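Local coordinates for MarR-family transcriptional regulator (Bordetella bronchiseptica, PDB 6PCO), which binds DNA as a MarR-family regulator of biofilm formation in Bordetella, with DNA binding regulated by 6-hydroxynicotinic acid, at residues D76-A81 and K120-L125. Residues are numbered along the deposited sequence; the frame is centred on the assembly and turned at random.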
# COMPACT_ATOMS: atom_id res chain seq x y z
N ASP A 76 18.52 9.25 -4.54
CA ASP A 76 18.89 8.69 -3.24
C ASP A 76 18.17 7.35 -3.05
O ASP A 76 16.97 7.31 -2.75
CB ASP A 76 18.56 9.63 -2.08
CG ASP A 76 18.97 9.07 -0.73
OD1 ASP A 76 19.16 7.84 -0.63
OD2 ASP A 76 19.12 9.86 0.20
N SER A 77 18.92 6.26 -3.18
CA SER A 77 18.37 4.91 -3.21
C SER A 77 18.06 4.40 -1.80
O SER A 77 17.33 3.43 -1.65
CB SER A 77 19.31 3.99 -3.97
OG SER A 77 19.61 4.54 -5.25
N LYS A 78 18.59 5.08 -0.76
CA LYS A 78 18.34 4.71 0.66
C LYS A 78 16.92 5.13 1.07
O LYS A 78 16.34 4.52 1.99
CB LYS A 78 19.36 5.38 1.59
CG LYS A 78 20.72 4.71 1.67
CD LYS A 78 21.76 5.57 2.36
CE LYS A 78 22.85 4.78 3.05
NZ LYS A 78 23.85 5.67 3.71
N LEU A 79 16.39 6.14 0.37
CA LEU A 79 15.15 6.82 0.72
C LEU A 79 13.94 6.03 0.21
O LEU A 79 13.86 5.76 -0.95
CB LEU A 79 15.20 8.21 0.09
CG LEU A 79 14.25 9.25 0.69
CD1 LEU A 79 14.68 9.64 2.10
CD2 LEU A 79 14.17 10.48 -0.21
N THR A 80 13.00 5.70 1.11
CA THR A 80 11.73 5.03 0.73
C THR A 80 10.63 6.07 0.50
O THR A 80 10.73 7.19 0.96
CB THR A 80 11.31 4.02 1.80
OG1 THR A 80 10.89 4.68 2.99
CG2 THR A 80 12.42 3.05 2.14
N ALA A 81 9.59 5.66 -0.24
CA ALA A 81 8.37 6.45 -0.47
C ALA A 81 7.79 6.97 0.85
O ALA A 81 7.45 8.15 0.97
CB ALA A 81 7.36 5.63 -1.23
N LYS A 120 16.32 9.47 11.77
CA LYS A 120 17.18 9.86 12.91
C LYS A 120 18.64 9.42 12.65
O LYS A 120 19.58 10.17 12.86
CB LYS A 120 16.67 9.31 14.25
N ALA A 121 18.82 8.20 12.13
CA ALA A 121 20.16 7.63 11.91
C ALA A 121 20.95 8.46 10.88
O ALA A 121 22.09 8.80 11.09
CB ALA A 121 20.04 6.17 11.52
N ARG A 122 20.31 8.82 9.77
CA ARG A 122 20.98 9.59 8.73
C ARG A 122 21.02 11.08 9.10
O ARG A 122 21.38 11.89 8.26
CB ARG A 122 20.27 9.36 7.39
CG ARG A 122 20.29 7.92 6.89
CD ARG A 122 19.60 7.73 5.54
NE ARG A 122 20.22 8.55 4.51
CZ ARG A 122 19.67 8.89 3.35
NH1 ARG A 122 18.56 8.30 2.93
NH2 ARG A 122 20.25 9.82 2.62
N LYS A 123 20.63 11.44 10.33
CA LYS A 123 20.67 12.84 10.82
C LYS A 123 19.79 13.78 9.97
O LYS A 123 20.04 14.98 9.96
CB LYS A 123 22.11 13.36 10.79
CG LYS A 123 23.06 12.69 11.77
CD LYS A 123 23.11 13.36 13.13
CE LYS A 123 24.42 13.10 13.85
NZ LYS A 123 24.59 11.66 14.15
N LEU A 124 18.75 13.25 9.31
CA LEU A 124 17.86 14.03 8.46
C LEU A 124 16.70 14.64 9.26
O LEU A 124 16.03 15.57 8.79
CB LEU A 124 17.32 13.13 7.35
CG LEU A 124 18.35 12.57 6.38
CD1 LEU A 124 17.69 11.56 5.45
CD2 LEU A 124 19.03 13.67 5.57
N LEU A 125 16.45 14.12 10.47
CA LEU A 125 15.53 14.77 11.41
C LEU A 125 16.12 14.68 12.81
O LEU A 125 16.85 13.76 13.10
CB LEU A 125 14.13 14.14 11.33
CG LEU A 125 14.03 12.64 11.61
CD1 LEU A 125 14.13 12.33 13.09
CD2 LEU A 125 12.73 12.08 11.06
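Arg122 reaches Asp76 on a chain that bends at chi3 (59°), and Asp76 holds its carboxylate out to it with CG anti to the backbone N (chi1 -178°). The two side chains extend toward each other and form a salt bridge. Arg122 NH2 donates to Asp76 OD2 at 2.7 Å, close to the guanidinium plane and on the syn lone pair of OD2. A weak second bond runs from Arg122 NH1 to Asp76 OD2 at 3.2 Å. The carboxylate and guanidinium planes are 56° apart. The other oxygen works within its own loop: Asp76 OD1 accepts from Lys78 N at 2.8 Å, an Asx turn that steadies the carboxylate.

In this winged helix-turn-helix fold the bridge ties the loop between helices 55-73 and 81-93 to the end of helix 109-121. That helix closes in a Schellman motif, with Lys123 as its C-prime residue, just before strand 125-129.

Aliphatic groups lie over both faces of the guanidinium. Lys78 CD sits 3.9 Å above one face, displaced from its centre. Leu124 CD1 is centred over the opposite face. Leu79 is buried and packs on Phe84, Leu87 and Met152, while Leu124 and Asp76 both touch Leu148 of helix 143-164.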